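Local atomic coordinates of putative short-chain dehydrogenase/reductase (Burkholderia xenovorans, PDB entry 5IZ4), a protein that binds ADP in its Rossmann-fold nucleotide pocket and is probably an NAD(P)-dependent oxidoreductase of the short-chain dehydrogenase/reductase family, perhaps a 3-oxoacyl-[acyl-carrier-protein] reductase. Residues T30-R33 and F34-G38; T56-A59 and L60-A64; N128-G131 and L132-T136; A245-T249 and A250-A254. All coordinates share one frame; numbering follows the deposited sequence. Where two conformers were deposited one is given.

Interaction 1: residues T30-R33 and F34-G38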
ATOM      1  N   THR A  30      -7.020  19.899 -18.530  1.00 17.05           N
ATOM      2  CA  THR A  30      -5.595  19.630 -18.706  1.00 20.17           C
ATOM      3  C   THR A  30      -5.072  20.233 -20.003  1.00 18.61           C
ATOM      4  O   THR A  30      -3.974  20.797 -20.029  1.00 19.53           O
ATOM      5  CB  THR A  30      -5.331  18.124 -18.649  1.00 21.97           C
ATOM      6  OG1 THR A  30      -5.753  17.619 -17.374  1.00 20.31           O
ATOM      7  CG2 THR A  30      -3.840  17.824 -18.831  1.00 22.42           C
ATOM      8  N   ALA A  31      -5.841  20.131 -21.090  1.00 18.74           N
ATOM      9  CA  ALA A  31      -5.444  20.822 -22.309  1.00 17.67           C
ATOM     10  C   ALA A  31      -5.233  22.307 -22.036  1.00 20.29           C
ATOM     11  O   ALA A  31      -4.234  22.895 -22.466  1.00 20.24           O
ATOM     12  CB  ALA A  31      -6.501  20.616 -23.398  1.00 18.77           C
ATOM     13  N   LEU A  32      -6.152  22.921 -21.293  1.00 18.17           N
ATOM     14  CA  LEU A  32      -6.038  24.345 -21.003  1.00 18.94           C
ATOM     15  C   LEU A  32      -4.783  24.649 -20.189  1.00 20.31           C
ATOM     16  O   LEU A  32      -4.064  25.614 -20.478  1.00 21.17           O
ATOM     17  CB  LEU A  32      -7.286  24.827 -20.266  1.00 20.35           C
ATOM     18  CG  LEU A  32      -7.362  26.337 -20.009  1.00 24.64           C
ATOM     19  CD1 LEU A  32      -7.179  27.123 -21.306  1.00 22.29           C
ATOM     20  CD2 LEU A  32      -8.678  26.708 -19.336  1.00 29.38           C
ATOM     21  N   ARG A  33      -4.495  23.827 -19.179  1.00 19.81           N
ATOM     22  CA  ARG A  33      -3.334  24.086 -18.327  1.00 19.55           C
ATOM     23  C   ARG A  33      -2.034  23.985 -19.116  1.00 20.88           C
ATOM     24  O   ARG A  33      -1.123  24.804 -18.929  1.00 22.14           O
ATOM     25  CB  ARG A  33      -3.314  23.113 -17.147  1.00 18.98           C
ATOM     26  CG  ARG A  33      -2.137  23.349 -16.200  1.00 18.17           C
ATOM     27  CD  ARG A  33      -2.215  24.747 -15.621  1.00 22.63           C
ATOM     28  NE  ARG A  33      -1.088  25.101 -14.755  1.00 22.93           N
ATOM     29  CZ  ARG A  33       0.055  25.622 -15.197  1.00 21.48           C
ATOM     30  NH1 ARG A  33       0.241  25.816 -16.497  1.00 23.72           N
ATOM     31  NH2 ARG A  33       1.020  25.937 -14.343  1.00 24.37           N
ATOM     32  N   PHE A  34      -1.922  22.987 -19.997  1.00 20.27           N
ATOM     33  CA  PHE A  34      -0.732  22.912 -20.839  1.00 20.65           C
ATOM     34  C   PHE A  34      -0.680  24.087 -21.810  1.00 18.64           C
ATOM     35  O   PHE A  34       0.397  24.637 -22.066  1.00 20.95           O
ATOM     36  CB  PHE A  34      -0.674  21.564 -21.571  1.00 16.92           C
ATOM     37  CG  PHE A  34      -0.047  20.458 -20.744  1.00 17.50           C
ATOM     38  CD1 PHE A  34      -0.782  19.794 -19.781  1.00 19.39           C
ATOM     39  CD2 PHE A  34       1.283  20.105 -20.923  1.00 18.93           C
ATOM     40  CE1 PHE A  34      -0.203  18.796 -19.004  1.00 20.38           C
ATOM     41  CE2 PHE A  34       1.871  19.102 -20.159  1.00 18.78           C
ATOM     42  CZ  PHE A  34       1.130  18.444 -19.196  1.00 18.35           C
ATOM     43  N   ALA A  35      -1.840  24.516 -22.326  1.00 21.51           N
ATOM     44  CA  ALA A  35      -1.868  25.701 -23.182  1.00 20.21           C
ATOM     45  C   ALA A  35      -1.365  26.936 -22.437  1.00 23.73           C
ATOM     46  O   ALA A  35      -0.624  27.754 -22.995  1.00 22.82           O
ATOM     47  CB  ALA A  35      -3.285  25.928 -23.711  1.00 20.83           C
ATOM     48  N   GLN A  36      -1.760  27.086 -21.170  1.00 19.44           N
ATOM     49  CA  GLN A  36      -1.302  28.212 -20.366  0.67 24.56           C
ATOM     50  C   GLN A  36       0.201  28.173 -20.127  1.00 27.19           C
ATOM     51  O   GLN A  36       0.814  29.221 -19.895  1.00 26.23           O
ATOM     52  CB  GLN A  36      -2.073  28.223 -19.043  0.67 20.43           C
ATOM     53  CG  GLN A  36      -3.514  28.690 -19.236  0.67 27.55           C
ATOM     54  CD  GLN A  36      -4.439  28.335 -18.089  0.67 28.76           C
ATOM     55  OE1 GLN A  36      -4.147  27.454 -17.277  0.67 20.40           O
ATOM     56  NE2 GLN A  36      -5.579  29.023 -18.024  0.67 32.98           N
ATOM     57  N   ALA A  37       0.803  26.990 -20.186  1.00 24.25           N
ATOM     58  CA  ALA A  37       2.240  26.833 -20.031  1.00 25.74           C
ATOM     59  C   ALA A  37       3.009  27.090 -21.319  1.00 30.21           C
ATOM     60  O   ALA A  37       4.244  27.024 -21.308  1.00 30.23           O
ATOM     61  CB  ALA A  37       2.541  25.428 -19.516  1.00 25.88           C
ATOM     62  N   GLY A  38       2.320  27.380 -22.420  1.00 27.57           N
ATOM     63  CA  GLY A  38       2.982  27.612 -23.683  1.00 26.24           C
ATOM     64  C   GLY A  38       3.134  26.392 -24.559  1.00 27.70           C
ATOM     65  O   GLY A  38       3.651  26.517 -25.677  1.00 34.40           O
TER
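Phe34 opens the last turns of this helix by resting its ring beside Thr30. The two side chains point the same way, and the methyl CG2 of Thr30 touches the ring at CD1, 3.8 Å off, while the Thr30 carbonyl O lies at the ring edge, 3.4 Å from the same CD1. That oxygen also takes the Phe34 N-H in a nearly straight bond of 3.0 Å. Thr30 can offer its methyl because OG1 is turned back (chi1 -60°) and bonded to the Ile26 carbonyl. Ala35 follows, its N bonded to Ala31 O; two small residues let this buried face lie close against helix 51-63. Gln36 N reaches Leu32 O at 2.8 Å, and the extended amide arm passes across the Leu32 branch, with NE2 3.8 Å from CG of Leu32. Polar and flexible, Gln36 suits the exposed side. Ala37 is held by a weak bond to Arg33 O, and its CB lies 3.8 Å from Arg33 NH1; a methyl leaves room for the guanidinium, whose NE forms a salt bridge with Glu243. Gly38 then turns to positive phi (92°), where a CB would jam against the carbonyl O of Ala37, so glycine suits the place, and its N bonds to Ala35 O. The helix closes in a Schellman motif that leads the chain into strand 40-45, within the first beta-alpha-beta unit of a Rossmann fold.

Interaction 2: residues T56-A59 and L60-A64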
ATOM      1  N   THR A  56     -14.824  24.239 -28.313  1.00 28.05           N
ATOM      2  CA  THR A  56     -14.732  25.269 -27.285  1.00 27.02           C
ATOM      3  C   THR A  56     -13.426  25.151 -26.511  1.00 26.67           C
ATOM      4  O   THR A  56     -12.770  26.162 -26.234  1.00 25.92           O
ATOM      5  CB  THR A  56     -15.931  25.171 -26.346  1.00 28.90           C
ATOM      6  OG1 THR A  56     -17.136  25.338 -27.103  1.00 36.33           O
ATOM      7  CG2 THR A  56     -15.865  26.247 -25.268  1.00 32.69           C
ATOM      8  N   VAL A  57     -13.039  23.922 -26.150  1.00 23.04           N
ATOM      9  CA  VAL A  57     -11.746  23.705 -25.502  1.00 23.34           C
ATOM     10  C   VAL A  57     -10.619  24.245 -26.374  1.00 24.93           C
ATOM     11  O   VAL A  57      -9.711  24.931 -25.885  1.00 22.30           O
ATOM     12  CB  VAL A  57     -11.543  22.210 -25.176  1.00 24.95           C
ATOM     13  CG1 VAL A  57     -10.111  21.950 -24.652  1.00 23.11           C
ATOM     14  CG2 VAL A  57     -12.579  21.748 -24.162  1.00 21.88           C
ATOM     15  N   GLU A  58     -10.669  23.964 -27.682  1.00 23.76           N
ATOM     16  CA  GLU A  58      -9.627  24.468 -28.574  1.00 26.81           C
ATOM     17  C   GLU A  58      -9.596  25.987 -28.583  1.00 25.52           C
ATOM     18  O   GLU A  58      -8.516  26.591 -28.543  1.00 24.38           O
ATOM     19  CB  GLU A  58      -9.813  23.940 -29.999  1.00 25.39           C
ATOM     20  CG  GLU A  58      -8.791  24.547 -30.955  1.00 32.39           C
ATOM     21  CD  GLU A  58      -8.891  24.041 -32.391  1.00 39.69           C
ATOM     22  OE1 GLU A  58      -7.829  23.703 -32.964  1.00 31.97           O
ATOM     23  OE2 GLU A  58     -10.011  23.987 -32.949  1.00 32.75           O
ATOM     24  N   ALA A  59     -10.770  26.626 -28.641  1.00 24.46           N
ATOM     25  CA  ALA A  59     -10.815  28.084 -28.656  1.00 27.93           C
ATOM     26  C   ALA A  59     -10.186  28.659 -27.397  1.00 26.94           C
ATOM     27  O   ALA A  59      -9.460  29.659 -27.454  1.00 27.87           O
ATOM     28  CB  ALA A  59     -12.258  28.570 -28.802  1.00 29.89           C
ATOM     29  N   LEU A  60     -10.444  28.035 -26.252  1.00 24.14           N
ATOM     30  CA  LEU A  60      -9.861  28.520 -25.004  1.00 23.69           C
ATOM     31  C   LEU A  60      -8.348  28.317 -24.972  1.00 22.60           C
ATOM     32  O   LEU A  60      -7.613  29.169 -24.453  1.00 24.50           O
ATOM     33  CB  LEU A  60     -10.524  27.820 -23.823  1.00 27.74           C
ATOM     34  CG  LEU A  60     -11.995  28.160 -23.599  1.00 30.47           C
ATOM     35  CD1 LEU A  60     -12.556  27.279 -22.495  1.00 31.96           C
ATOM     36  CD2 LEU A  60     -12.155  29.632 -23.263  1.00 35.45           C
ATOM     37  N   CYS A  61      -7.868  27.189 -25.504  1.00 24.92           N
ATOM     38  CA  CYS A  61      -6.428  26.939 -25.538  1.00 22.44           C
ATOM     39  C   CYS A  61      -5.717  27.918 -26.462  1.00 27.01           C
ATOM     40  O   CYS A  61      -4.595  28.356 -26.171  1.00 24.99           O
ATOM     41  CB  CYS A  61      -6.149  25.501 -25.974  1.00 21.72           C
ATOM     42  SG  CYS A  61      -6.593  24.256 -24.772  1.00 23.10           S
ATOM     43  N   ARG A  62      -6.343  28.253 -27.594  1.00 23.14           N
ATOM     44  CA  ARG A  62      -5.756  29.244 -28.490  1.00 24.28           C
ATOM     45  C   ARG A  62      -5.754  30.624 -27.851  1.00 26.40           C
ATOM     46  O   ARG A  62      -4.817  31.407 -28.051  1.00 29.20           O
ATOM     47  CB  ARG A  62      -6.517  29.269 -29.817  1.00 29.91           C
ATOM     48  CG  ARG A  62      -6.273  28.045 -30.670  1.00 33.07           C
ATOM     49  CD  ARG A  62      -7.177  28.038 -31.880  1.00 35.56           C
ATOM     50  NE  ARG A  62      -6.778  28.987 -32.922  1.00 37.46           N
ATOM     51  CZ  ARG A  62      -5.877  28.717 -33.865  1.00 44.97           C
ATOM     52  NH1 ARG A  62      -5.262  27.538 -33.877  1.00 47.57           N
ATOM     53  NH2 ARG A  62      -5.587  29.620 -34.796  1.00 41.84           N
ATOM     54  N   ASP A  63      -6.811  30.947 -27.103  1.00 28.67           N
ATOM     55  CA  ASP A  63      -6.855  32.212 -26.378  1.00 26.37           C
ATOM     56  C   ASP A  63      -5.755  32.275 -25.329  1.00 26.73           C
ATOM     57  O   ASP A  63      -5.212  33.355 -25.053  1.00 30.83           O
ATOM     58  CB  ASP A  63      -8.223  32.390 -25.733  1.00 32.86           C
ATOM     59  CG  ASP A  63      -8.306  33.636 -24.888  1.00 49.02           C
ATOM     60  OD1 ASP A  63      -8.562  34.720 -25.457  1.00 49.49           O
ATOM     61  OD2 ASP A  63      -8.110  33.530 -23.656  1.00 50.43           O
ATOM     62  N   ALA A  64      -5.423  31.129 -24.738  1.00 26.66           N
ATOM     63  CA  ALA A  64      -4.305  31.011 -23.811  1.00 23.87           C
ATOM     64  C   ALA A  64      -2.965  31.099 -24.518  1.00 32.42           C
ATOM     65  O   ALA A  64      -1.937  31.161 -23.840  1.00 32.44           O
ATOM     66  CB  ALA A  64      -4.397  29.692 -23.038  1.00 22.95           C
TER
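Leu60 and Ala59 have the most surface buried here, followed by Glu58, and each meets the neighbouring turn in its own way. Leu60 folds back over the preceding turn: its CG stands anti to the carbonyl carbon (chi1 -67°), which brings it within 3.4 Å of Thr56 O, the same oxygen that accepts the Leu60 N-H at 3.0 Å. Its methyl CD1 approaches CG2 of Thr56 loosely, at 4.4 Å, a modest apolar patch on an exposed face. Ala59 contributes chiefly through its backbone, for its O takes the N-H of Asp63 at 3.0 Å, and a bare methyl is adequate on this exposed side of a helix. Glu58 and Arg62, one turn apart, run side by side in the same direction, and the contact between them is aliphatic: CG of Glu58 lies 4.0 Å from CD of Arg62. Their flat ends are turned steeply, 76° between planes, and OE1 and NH1 stay 4.7 Å apart. The charges may still attract at that distance, but OE1 of Glu58 is hydrogen-bonded to Thr68, to which Arg62 NH1 also makes a weak bond. On the buried face, Val57 CG1 and Cys61 SG meet at 4.2 Å, both compact enough for a close interface. Val57 and Cys61 pack on Ala31 of helix 25-36, and Cys61 also on Ala35; Glu58 and Cys61 reach strand 68-72, outermost in this chain's sheet, and its neighbour 40-45, so that helix 51-63 bridges these two strands and covers the flank of helix 25-36.

Interaction 3: residues N128-G131 and L132-T136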
ATOM      1  N   ASN A 128     -11.088   2.157 -20.656  1.00 15.35           N
ATOM      2  CA  ASN A 128     -10.295   2.621 -19.529  1.00 15.06           C
ATOM      3  C   ASN A 128      -8.934   1.955 -19.477  1.00 22.61           C
ATOM      4  O   ASN A 128      -7.966   2.570 -19.006  1.00 19.51           O
ATOM      5  CB  ASN A 128     -11.052   2.375 -18.217  1.00 14.90           C
ATOM      6  CG  ASN A 128     -12.309   3.201 -18.109  1.00 18.21           C
ATOM      7  OD1 ASN A 128     -12.648   3.964 -19.015  1.00 23.02           O
ATOM      8  ND2 ASN A 128     -13.019   3.055 -16.999  1.00 17.52           N
ATOM      9  N   LEU A 129      -8.829   0.715 -19.951  1.00 16.50           N
ATOM     10  CA  LEU A 129      -7.576  -0.018 -19.837  1.00 17.29           C
ATOM     11  C   LEU A 129      -6.983  -0.317 -21.203  1.00 19.24           C
ATOM     12  O   LEU A 129      -5.857   0.109 -21.478  1.00 18.21           O
ATOM     13  CB  LEU A 129      -7.782  -1.312 -19.024  1.00 15.18           C
ATOM     14  CG  LEU A 129      -6.534  -2.098 -18.599  1.00 14.86           C
ATOM     15  CD1 LEU A 129      -5.880  -2.847 -19.774  1.00 15.18           C
ATOM     16  CD2 LEU A 129      -5.532  -1.179 -17.900  1.00 16.46           C
ATOM     17  N   ILE A 130      -7.700  -1.051 -22.062  1.00 14.87           N
ATOM     18  CA  ILE A 130      -7.161  -1.370 -23.379  1.00 17.81           C
ATOM     19  C   ILE A 130      -6.906  -0.089 -24.161  1.00 19.09           C
ATOM     20  O   ILE A 130      -5.834   0.094 -24.750  1.00 18.51           O
ATOM     21  CB  ILE A 130      -8.108  -2.314 -24.142  1.00 14.08           C
ATOM     22  CG1 ILE A 130      -8.209  -3.647 -23.389  1.00 17.51           C
ATOM     23  CG2 ILE A 130      -7.594  -2.499 -25.571  1.00 16.29           C
ATOM     24  CD1 ILE A 130      -9.192  -4.641 -23.962  1.00 19.06           C
ATOM     25  N   GLY A 131      -7.886   0.823 -24.169  1.00 18.16           N
ATOM     26  CA  GLY A 131      -7.724   2.059 -24.916  1.00 19.30           C
ATOM     27  C   GLY A 131      -6.578   2.901 -24.392  1.00 18.03           C
ATOM     28  O   GLY A 131      -5.827   3.506 -25.165  1.00 19.15           O
ATOM     29  N   LEU A 132      -6.418   2.933 -23.070  1.00 17.46           N
ATOM     30  CA  LEU A 132      -5.319   3.678 -22.470  1.00 16.69           C
ATOM     31  C   LEU A 132      -3.978   3.071 -22.863  1.00 18.03           C
ATOM     32  O   LEU A 132      -3.043   3.795 -23.227  1.00 18.39           O
ATOM     33  CB  LEU A 132      -5.509   3.705 -20.959  1.00 16.36           C
ATOM     34  CG  LEU A 132      -4.490   4.456 -20.091  1.00 15.79           C
ATOM     35  CD1 LEU A 132      -5.176   5.044 -18.856  1.00 16.27           C
ATOM     36  CD2 LEU A 132      -3.359   3.524 -19.690  1.00 16.21           C
ATOM     37  N   TYR A 133      -3.874   1.741 -22.820  1.00 15.22           N
ATOM     38  CA  TYR A 133      -2.660   1.073 -23.278  1.00 13.36           C
ATOM     39  C   TYR A 133      -2.390   1.345 -24.757  1.00 17.66           C
ATOM     40  O   TYR A 133      -1.245   1.611 -25.154  1.00 17.37           O
ATOM     41  CB  TYR A 133      -2.765  -0.430 -23.035  1.00 16.90           C
ATOM     42  CG  TYR A 133      -1.593  -1.184 -23.612  1.00 17.71           C
ATOM     43  CD1 TYR A 133      -1.666  -1.768 -24.874  1.00 17.50           C
ATOM     44  CD2 TYR A 133      -0.398  -1.290 -22.903  1.00 19.13           C
ATOM     45  CE1 TYR A 133      -0.588  -2.446 -25.418  1.00 18.55           C
ATOM     46  CE2 TYR A 133       0.688  -1.967 -23.428  1.00 19.88           C
ATOM     47  CZ  TYR A 133       0.586  -2.541 -24.694  1.00 18.34           C
ATOM     48  OH  TYR A 133       1.664  -3.207 -25.218  1.00 18.65           O
ATOM     49  N   GLN A 134      -3.422   1.243 -25.597  1.00 17.80           N
ATOM     50  CA  GLN A 134      -3.211   1.394 -27.034  1.00 18.52           C
ATOM     51  C   GLN A 134      -2.751   2.805 -27.381  1.00 18.51           C
ATOM     52  O   GLN A 134      -1.895   2.990 -28.256  1.00 19.54           O
ATOM     53  CB  GLN A 134      -4.488   1.022 -27.795  1.00 16.28           C
ATOM     54  CG  GLN A 134      -4.749  -0.494 -27.770  1.00 15.37           C
ATOM     55  CD  GLN A 134      -5.991  -0.928 -28.553  1.00 18.41           C
ATOM     56  OE1 GLN A 134      -6.051  -2.056 -29.041  1.00 19.24           O
ATOM     57  NE2 GLN A 134      -6.994  -0.049 -28.645  1.00 20.04           N
ATOM     58  N   MET A 135      -3.292   3.811 -26.692  1.00 17.03           N
ATOM     59  CA  MET A 135      -2.863   5.186 -26.930  1.00 17.70           C
ATOM     60  C   MET A 135      -1.417   5.376 -26.496  1.00 19.37           C
ATOM     61  O   MET A 135      -0.607   5.970 -27.220  1.00 18.07           O
ATOM     62  CB  MET A 135      -3.782   6.152 -26.178  1.00 18.02           C
ATOM     63  CG  MET A 135      -3.648   7.587 -26.627  1.00 21.76           C
ATOM     64  SD  MET A 135      -4.189   7.783 -28.346  1.00 22.95           S
ATOM     65  CE  MET A 135      -3.248   9.244 -28.782  1.00 25.48           C
ATOM     66  N   THR A 136      -1.077   4.864 -25.312  1.00 17.79           N
ATOM     67  CA  THR A 136       0.287   4.972 -24.810  1.00 16.38           C
ATOM     68  C   THR A 136       1.266   4.284 -25.751  1.00 17.26           C
ATOM     69  O   THR A 136       2.285   4.869 -26.136  1.00 17.60           O
ATOM     70  CB  THR A 136       0.379   4.372 -23.410  1.00 16.90           C
ATOM     71  OG1 THR A 136      -0.531   5.044 -22.525  1.00 18.53           O
ATOM     72  CG2 THR A 136       1.786   4.540 -22.876  1.00 16.98           C
TER
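Ile130 and Gln134 lie side by side, pointing the same way from successive turns. The branch methyl CG2 of Ile130 meets the amide of Gln134, 3.7 Å from CD, while the aliphatic CG of Gln134 settles 3.3 Å from Ile130 O. Gln134 reaches this place because its CG is anti to the carbonyl carbon (chi1 -72°) and the chain then runs out straight, carrying NE2 to a hydrogen bond with the Gly76 carbonyl. A long neutral amide suits a buried position that must both pack on isoleucine and satisfy a loop carbonyl. Leu132 differs: its CB sits 3.3 Å from Asn128 O, where a wider pi-type turn spans 128-131, and ordinary helical bonding resumes with Tyr133 N to Leu129 O at 2.9 Å. Tyr133 leads its ring away from this turn, toward Phe121 of the second subunit, whose ring it meets with the planes at about 50°. Gly131 gives up any side chain beside the Val75 region of the nucleotide pocket, yet its O still receives Met135 N at 3.0 Å. Beyond it, Leu132 O is gripped from opposite faces of its plane by the N and OG1 of Thr136, the latter at 2.9 Å. Asn128 directs its amide out of the contact, OD1 to Thr104 N and ND2 to Ser176 OG. This combination belongs to the long helix of the SDR Rossmann fold: one side borders the nucleotide pocket, another packs on helix 171-191, and a third meets the second subunit, consistent with the family's helix-mediated dimer interface.

Interaction 4: residues A245-T249 and A250-A254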
ATOM      1  N   ALA A 245      -1.418  16.915 -13.205  1.00 18.21           N
ATOM      2  CA  ALA A 245      -0.851  16.341 -14.418  1.00 16.28           C
ATOM      3  C   ALA A 245       0.284  17.206 -14.947  1.00 19.97           C
ATOM      4  O   ALA A 245       1.316  16.688 -15.398  1.00 17.49           O
ATOM      5  CB  ALA A 245      -1.934  16.175 -15.491  1.00 16.58           C
ATOM      6  N   TRP A 246       0.098  18.527 -14.917  1.00 18.61           N
ATOM      7  CA  TRP A 246       1.154  19.444 -15.342  1.00 20.97           C
ATOM      8  C   TRP A 246       2.375  19.339 -14.432  1.00 24.59           C
ATOM      9  O   TRP A 246       3.513  19.280 -14.919  1.00 18.21           O
ATOM     10  CB  TRP A 246       0.631  20.883 -15.375  1.00 20.12           C
ATOM     11  CG  TRP A 246       1.745  21.897 -15.446  1.00 22.81           C
ATOM     12  CD1 TRP A 246       2.181  22.723 -14.442  1.00 22.60           C
ATOM     13  CD2 TRP A 246       2.598  22.149 -16.569  1.00 24.86           C
ATOM     14  NE1 TRP A 246       3.238  23.484 -14.882  1.00 27.15           N
ATOM     15  CE2 TRP A 246       3.517  23.145 -16.182  1.00 25.98           C
ATOM     16  CE3 TRP A 246       2.677  21.626 -17.860  1.00 20.76           C
ATOM     17  CZ2 TRP A 246       4.493  23.634 -17.045  1.00 30.92           C
ATOM     18  CZ3 TRP A 246       3.649  22.111 -18.716  1.00 26.36           C
ATOM     19  CH2 TRP A 246       4.550  23.101 -18.304  1.00 29.24           C
ATOM     20  N   PHE A 247       2.164  19.299 -13.111  1.00 18.12           N
ATOM     21  CA  PHE A 247       3.300  19.213 -12.198  1.00 20.71           C
ATOM     22  C   PHE A 247       4.107  17.945 -12.438  1.00 19.12           C
ATOM     23  O   PHE A 247       5.340  17.989 -12.518  1.00 20.68           O
ATOM     24  CB  PHE A 247       2.852  19.259 -10.732  1.00 19.57           C
ATOM     25  CG  PHE A 247       3.924  18.780  -9.780  1.00 21.50           C
ATOM     26  CD1 PHE A 247       4.963  19.619  -9.412  1.00 27.21           C
ATOM     27  CD2 PHE A 247       3.923  17.474  -9.307  1.00 22.24           C
ATOM     28  CE1 PHE A 247       5.962  19.178  -8.575  1.00 22.78           C
ATOM     29  CE2 PHE A 247       4.928  17.026  -8.469  1.00 22.34           C
ATOM     30  CZ  PHE A 247       5.948  17.883  -8.108  1.00 22.46           C
ATOM     31  N   LEU A 248       3.425  16.796 -12.518  1.00 18.45           N
ATOM     32  CA  LEU A 248       4.125  15.539 -12.737  1.00 17.94           C
ATOM     33  C   LEU A 248       4.920  15.571 -14.031  1.00 23.73           C
ATOM     34  O   LEU A 248       6.002  14.974 -14.118  1.00 23.16           O
ATOM     35  CB  LEU A 248       3.131  14.373 -12.754  1.00 19.25           C
ATOM     36  CG  LEU A 248       2.545  14.002 -11.389  1.00 19.76           C
ATOM     37  CD1 LEU A 248       1.570  12.848 -11.549  1.00 22.35           C
ATOM     38  CD2 LEU A 248       3.665  13.641 -10.409  1.00 24.75           C
ATOM     39  N   THR A 249       4.409  16.265 -15.046  1.00 18.44           N
ATOM     40  CA  THR A 249       5.115  16.324 -16.319  1.00 16.13           C
ATOM     41  C   THR A 249       6.321  17.255 -16.259  1.00 19.97           C
ATOM     42  O   THR A 249       7.422  16.890 -16.685  1.00 20.07           O
ATOM     43  CB  THR A 249       4.139  16.768 -17.406  1.00 17.85           C
ATOM     44  OG1 THR A 249       3.110  15.782 -17.520  1.00 18.38           O
ATOM     45  CG2 THR A 249       4.850  16.979 -18.745  1.00 19.66           C
ATOM     46  N   ALA A 250       6.140  18.454 -15.723  1.00 17.46           N
ATOM     47  CA  ALA A 250       7.136  19.499 -15.894  1.00 16.29           C
ATOM     48  C   ALA A 250       8.149  19.578 -14.757  1.00 19.48           C
ATOM     49  O   ALA A 250       9.250  20.102 -14.964  1.00 22.94           O
ATOM     50  CB  ALA A 250       6.442  20.855 -16.046  1.00 22.41           C
ATOM     51  N   HIS A 251       7.813  19.079 -13.570  1.00 19.30           N
ATOM     52  CA  HIS A 251       8.605  19.404 -12.387  1.00 20.00           C
ATOM     53  C   HIS A 251       8.911  18.194 -11.517  1.00 19.51           C
ATOM     54  O   HIS A 251       9.292  18.367 -10.353  1.00 23.59           O
ATOM     55  CB  HIS A 251       7.894  20.466 -11.548  1.00 21.15           C
ATOM     56  CG  HIS A 251       7.718  21.770 -12.257  1.00 23.37           C
ATOM     57  ND1 HIS A 251       8.779  22.484 -12.769  1.00 25.52           N
ATOM     58  CD2 HIS A 251       6.608  22.496 -12.529  1.00 26.40           C
ATOM     59  CE1 HIS A 251       8.330  23.589 -13.339  1.00 31.09           C
ATOM     60  NE2 HIS A 251       7.016  23.621 -13.205  1.00 25.60           N
ATOM     61  N   ALA A 252       8.788  16.982 -12.048  1.00 18.45           N
ATOM     62  CA  ALA A 252       8.925  15.760 -11.251  1.00 18.84           C
ATOM     63  C   ALA A 252       9.815  14.729 -11.944  1.00 18.37           C
ATOM     64  O   ALA A 252       9.393  13.596 -12.186  1.00 17.61           O
ATOM     65  CB  ALA A 252       7.546  15.170 -10.959  1.00 16.96           C
ATOM     66  N   PRO A 253      11.080  15.063 -12.222  1.00 19.21           N
ATOM     67  CA  PRO A 253      11.938  14.114 -12.953  1.00 18.61           C
ATOM     68  C   PRO A 253      12.249  12.836 -12.189  1.00 19.38           C
ATOM     69  O   PRO A 253      12.756  11.889 -12.802  1.00 16.97           O
ATOM     70  CB  PRO A 253      13.213  14.920 -13.216  1.00 22.71           C
ATOM     71  CG  PRO A 253      13.248  15.934 -12.105  1.00 19.76           C
ATOM     72  CD  PRO A 253      11.800  16.306 -11.880  1.00 19.03           C
ATOM     73  N   ALA A 254      11.984  12.769 -10.883  1.00 19.64           N
ATOM     74  CA  ALA A 254      12.248  11.552 -10.133  1.00 15.31           C
ATOM     75  C   ALA A 254      11.014  10.689  -9.930  1.00 16.24           C
ATOM     76  O   ALA A 254      11.133   9.609  -9.352  1.00 19.24           O
ATOM     77  CB  ALA A 254      12.850  11.883  -8.758  1.00 16.98           C
TER
HETATM   78  O   HOH W   1       5.054  25.447 -13.837  1.00 46.61           O
HETATM   79  O   HOH W   2       9.849  16.612 -15.134  1.00 30.71           O
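The methyl of Ala250 is the bump that fits the hollow between two rings. It sits over one face of the Trp246 six-membered ring, 3.6 Å from CB to centroid and 16° off the normal, a CH-pi contact, and also lies over the centre of the His251 ring, CB 3.9 Å above the plane. The two ring planes are perpendicular, so they form a corner in which a small side chain fits. Water 1 closes the mouth of that corner, accepting from Trp246 NE1 at 2.9 Å and bonded to His251 NE2 at 2.8 Å. Trp246 comes to lie under Ala250 because its CG is anti to the backbone N (chi1 165°). A second hollow lies between Phe247 and Leu248: there Ala252 CB rests 3.5 Å from Leu248 O, with Phe247 CE2 at 4.1 Å and Leu248 CD2 at 4.2 Å as looser walls. His251 CB comes obliquely against the Phe247 ring, 3.7 Å from CD1. As the helix ends, His251 N still reaches Phe247 O, and water 2 bridges Thr249 O and Ala252 N. Thr249 OG1, besides bonding Ala245 O, meets Ser154 OG of strand 153-158. Trp246 packs edge-to-face with Phe34 of helix 25-36, Leu248 leans on strand 195-202, and Phe247 stacks on Phe247 of the third subunit, placing this helix end between the sheet, a neighbouring helix and a subunit interface.

Interactions 1 and 2 are direct neighbours, centres 9 Å apart, where Ala35 CB meets Cys61 CB at 3.7 Å across the small-residue seam between their helices. On its other flank interaction 1 touches interaction 4, with centres 14 Å apart: Ala37 CB lies 3.3 Å from Trp246 CH2, and Arg33 makes a cation-pi contact with that indole. Helix 25-36 is therefore sandwiched between helices 51-63 and 238-250. Interaction 3 stands apart, its nearest atoms about 13 Å from interaction 1 and on the opposite side of the chain's centre. Both nevertheless approach the bound ADP, Asn128 to about 7 Å and Thr30 to about 8 Å between side chain and ligand.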